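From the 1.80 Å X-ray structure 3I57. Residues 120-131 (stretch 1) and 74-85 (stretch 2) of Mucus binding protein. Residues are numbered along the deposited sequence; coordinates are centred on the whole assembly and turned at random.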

# COMPACT_ATOMS: atom_id res chain seq x y z
N PHE A 120 11.90 8.16 6.84
CA PHE A 120 11.81 7.98 5.39
C PHE A 120 10.36 8.00 4.97
O PHE A 120 9.49 7.71 5.78
CB PHE A 120 12.35 6.61 4.99
CG PHE A 120 13.82 6.47 5.25
CD1 PHE A 120 14.73 6.74 4.25
CD2 PHE A 120 14.27 6.13 6.51
CE1 PHE A 120 16.09 6.64 4.50
CE2 PHE A 120 15.63 5.99 6.77
CZ PHE A 120 16.54 6.26 5.78
N THR A 121 10.12 8.37 3.71
CA THR A 121 8.75 8.42 3.20
C THR A 121 8.68 7.67 1.88
O THR A 121 9.68 7.48 1.19
CB THR A 121 8.25 9.87 2.93
OG1 THR A 121 8.98 10.45 1.84
CG2 THR A 121 8.41 10.71 4.15
N ARG A 122 7.48 7.22 1.55
CA ARG A 122 7.25 6.55 0.26
C ARG A 122 5.82 6.86 -0.18
O ARG A 122 4.90 6.89 0.66
CB ARG A 122 7.53 5.05 0.37
CG ARG A 122 6.63 4.28 1.36
CD ARG A 122 7.08 2.84 1.53
NE ARG A 122 6.30 2.15 2.56
CZ ARG A 122 6.40 0.85 2.82
NH1 ARG A 122 7.23 0.09 2.11
NH2 ARG A 122 5.66 0.31 3.77
N ASN A 123 5.65 7.14 -1.47
CA ASN A 123 4.32 7.31 -2.02
C ASN A 123 3.77 5.96 -2.37
O ASN A 123 4.49 4.99 -2.38
CB ASN A 123 4.34 8.20 -3.26
CG ASN A 123 4.49 9.64 -2.88
OD1 ASN A 123 3.56 10.45 -3.05
ND2 ASN A 123 5.61 9.96 -2.30
N GLY A 124 2.48 5.90 -2.65
CA GLY A 124 1.87 4.63 -3.00
C GLY A 124 0.68 4.83 -3.93
O GLY A 124 0.37 5.94 -4.35
N VAL A 125 0.07 3.70 -4.28
CA VAL A 125 -1.11 3.70 -5.12
C VAL A 125 -2.18 2.90 -4.37
O VAL A 125 -1.99 1.71 -4.06
CB VAL A 125 -0.83 2.96 -6.39
CG1 VAL A 125 -2.12 2.76 -7.18
CG2 VAL A 125 0.26 3.69 -7.22
N LEU A 126 -3.30 3.57 -4.13
CA LEU A 126 -4.39 3.00 -3.36
C LEU A 126 -5.31 2.26 -4.32
O LEU A 126 -5.63 2.75 -5.40
CB LEU A 126 -5.16 4.10 -2.64
CG LEU A 126 -6.51 3.69 -2.08
CD1 LEU A 126 -6.32 2.77 -0.87
CD2 LEU A 126 -7.31 4.97 -1.75
N ASP A 127 -5.67 1.05 -3.93
CA ASP A 127 -6.66 0.25 -4.65
C ASP A 127 -7.99 0.54 -3.97
O ASP A 127 -8.19 0.20 -2.82
CB ASP A 127 -6.27 -1.22 -4.48
CG ASP A 127 -7.25 -2.20 -5.17
OD1 ASP A 127 -8.45 -1.89 -5.23
OD2 ASP A 127 -6.81 -3.28 -5.60
N ASP A 128 -8.88 1.21 -4.70
CA ASP A 128 -10.15 1.62 -4.16
C ASP A 128 -11.06 0.45 -3.80
O ASP A 128 -11.98 0.63 -2.99
CB ASP A 128 -10.86 2.53 -5.15
CG ASP A 128 -10.36 3.96 -5.12
OD1 ASP A 128 -9.67 4.39 -4.15
OD2 ASP A 128 -10.69 4.66 -6.10
N VAL A 129 -10.84 -0.73 -4.38
CA VAL A 129 -11.71 -1.89 -4.06
C VAL A 129 -11.35 -2.49 -2.71
O VAL A 129 -12.23 -2.82 -1.90
CB VAL A 129 -11.62 -3.00 -5.11
CG1 VAL A 129 -12.29 -4.28 -4.57
CG2 VAL A 129 -12.28 -2.54 -6.41
N THR A 130 -10.05 -2.64 -2.47
CA THR A 130 -9.56 -3.29 -1.26
C THR A 130 -9.23 -2.30 -0.12
O THR A 130 -9.15 -2.72 1.04
CB THR A 130 -8.32 -4.13 -1.55
OG1 THR A 130 -7.27 -3.27 -1.99
CG2 THR A 130 -8.63 -5.17 -2.66
N GLY A 131 -9.04 -1.02 -0.42
CA GLY A 131 -8.54 -0.08 0.59
C GLY A 131 -7.05 -0.17 0.91
O GLY A 131 -6.54 0.56 1.77
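Stretch 2 (74-85) KHHRENVDPNHS

Antiparallel strands pair through their backbones, and an acid at the strand end can add a side-chain bond across the pair; residues 74-85 laid on 120-131 illustrate both. The shortest polar contact is H75 ND1 to D127 OD2, a nearly linear hydrogen bond of 2.6 Å. The same carboxylate turns its other oxygen to its own chain, D127 OD1 accepting from V129 N at 2.8 Å, and so ties the helical-type turn after the strand to the pairing. R77 NH2 lies 3.5 Å from D127 OD2, a salt bridge of charges alone, since the oxygen sits well out of the guanidinium plane.

Strand 77-80 runs against strand 124-127 at 144°, with axes 4.4 Å apart at closest approach. G124 and V80 bond mutually (V80 N to G124 O 2.8 Å, G124 N to V80 O 3.2 Å), as do L126 and E78 (L126 N to E78 O 2.8 Å, E78 N to L126 O 3.1 Å). D128 N to H76 O, 2.9 Å, extends the ladder past the strand.

Side chains then alternate. V125, N79, D127 and R77 share one face; on the other, L126 CB packs 3.7 Å from V80 CG1. Beyond the paired segments 124-127 and 77-80, V129 CG2 covers a face of the H75 ring, 3.7 Å from H75 CG, and P82 CB meets T121 CB at 3.9 Å.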

# COMPACT_ATOMS: atom_id res chain seq x y z
N LYS A 74 -12.10 -3.70 -13.52
CA LYS A 74 -10.81 -3.75 -12.84
C LYS A 74 -10.92 -2.95 -11.54
O LYS A 74 -11.98 -2.38 -11.24
CB LYS A 74 -9.69 -3.20 -13.74
CG LYS A 74 -9.51 -3.98 -15.02
CD LYS A 74 -8.41 -3.32 -15.88
CE LYS A 74 -7.82 -4.29 -16.90
NZ LYS A 74 -7.44 -5.57 -16.22
N HIS A 75 -9.83 -2.87 -10.78
CA HIS A 75 -9.89 -2.08 -9.54
C HIS A 75 -9.45 -0.65 -9.85
O HIS A 75 -8.39 -0.46 -10.46
CB HIS A 75 -8.92 -2.66 -8.50
CG HIS A 75 -9.26 -4.03 -8.03
ND1 HIS A 75 -8.69 -4.59 -6.90
CD2 HIS A 75 -10.12 -4.96 -8.52
CE1 HIS A 75 -9.18 -5.80 -6.72
NE2 HIS A 75 -10.04 -6.06 -7.70
N HIS A 76 -10.26 0.33 -9.49
CA HIS A 76 -9.85 1.72 -9.64
C HIS A 76 -8.68 2.03 -8.68
O HIS A 76 -8.69 1.62 -7.52
CB HIS A 76 -11.02 2.69 -9.40
CG HIS A 76 -10.62 4.11 -9.63
ND1 HIS A 76 -10.33 4.60 -10.89
CD2 HIS A 76 -10.32 5.10 -8.76
CE1 HIS A 76 -9.93 5.85 -10.78
NE2 HIS A 76 -9.92 6.18 -9.50
N ARG A 77 -7.67 2.74 -9.19
CA ARG A 77 -6.52 3.12 -8.39
C ARG A 77 -6.29 4.62 -8.40
O ARG A 77 -6.65 5.30 -9.36
CB ARG A 77 -5.27 2.39 -8.87
CG ARG A 77 -5.33 0.88 -8.56
CD ARG A 77 -4.16 0.07 -9.10
NE ARG A 77 -4.25 -1.30 -8.59
CZ ARG A 77 -4.99 -2.24 -9.16
NH1 ARG A 77 -5.67 -1.97 -10.26
NH2 ARG A 77 -5.04 -3.45 -8.63
N GLU A 78 -5.68 5.12 -7.33
CA GLU A 78 -5.33 6.53 -7.25
C GLU A 78 -4.00 6.66 -6.51
O GLU A 78 -3.73 5.96 -5.54
CB GLU A 78 -6.42 7.33 -6.53
CG GLU A 78 -6.79 6.78 -5.16
CD GLU A 78 -7.86 7.60 -4.44
OE1 GLU A 78 -9.05 7.44 -4.79
OE2 GLU A 78 -7.51 8.41 -3.53
N ASN A 79 -3.15 7.56 -6.99
CA ASN A 79 -1.89 7.78 -6.32
C ASN A 79 -2.13 8.50 -5.00
O ASN A 79 -2.91 9.47 -4.93
CB ASN A 79 -0.96 8.64 -7.17
CG ASN A 79 -0.73 8.07 -8.55
OD1 ASN A 79 -0.49 6.88 -8.71
ND2 ASN A 79 -0.75 8.94 -9.56
N VAL A 80 -1.47 8.04 -3.94
CA VAL A 80 -1.60 8.69 -2.64
C VAL A 80 -0.26 9.13 -2.05
O VAL A 80 0.81 8.65 -2.46
CB VAL A 80 -2.36 7.79 -1.59
CG1 VAL A 80 -3.78 7.46 -2.05
CG2 VAL A 80 -1.58 6.47 -1.31
N ASP A 81 -0.33 10.05 -1.09
CA ASP A 81 0.83 10.61 -0.44
C ASP A 81 1.29 9.67 0.69
O ASP A 81 0.57 8.76 1.08
CB ASP A 81 0.49 12.02 0.08
CG ASP A 81 0.13 13.01 -1.05
OD1 ASP A 81 0.53 12.78 -2.22
OD2 ASP A 81 -0.54 14.05 -0.80
N PRO A 82 2.50 9.89 1.23
CA PRO A 82 3.04 9.05 2.28
C PRO A 82 2.20 9.03 3.57
O PRO A 82 2.40 8.17 4.39
CB PRO A 82 4.41 9.69 2.56
CG PRO A 82 4.83 10.25 1.19
CD PRO A 82 3.49 10.88 0.75
N ASN A 83 1.28 9.98 3.75
CA ASN A 83 0.53 10.02 5.00
C ASN A 83 -0.74 9.21 4.90
O ASN A 83 -1.52 9.16 5.84
CB ASN A 83 0.18 11.45 5.40
CG ASN A 83 1.38 12.36 5.39
OD1 ASN A 83 1.45 13.31 4.60
ND2 ASN A 83 2.37 12.04 6.22
N HIS A 84 -0.97 8.59 3.76
CA HIS A 84 -2.26 7.93 3.56
C HIS A 84 -2.31 6.61 4.32
O HIS A 84 -1.31 5.91 4.42
CB HIS A 84 -2.53 7.74 2.07
CG HIS A 84 -3.97 7.44 1.77
ND1 HIS A 84 -4.81 8.33 1.14
CD2 HIS A 84 -4.71 6.33 2.00
CE1 HIS A 84 -6.01 7.79 1.00
NE2 HIS A 84 -5.98 6.57 1.51
N SER A 85 -3.48 6.28 4.86
CA SER A 85 -3.63 5.00 5.56
C SER A 85 -3.89 3.88 4.55
O SER A 85 -4.21 4.15 3.38
CB SER A 85 -4.77 5.06 6.59
OG SER A 85 -6.00 5.33 5.95
O HOH W 1 -3.48 -3.46 -6.21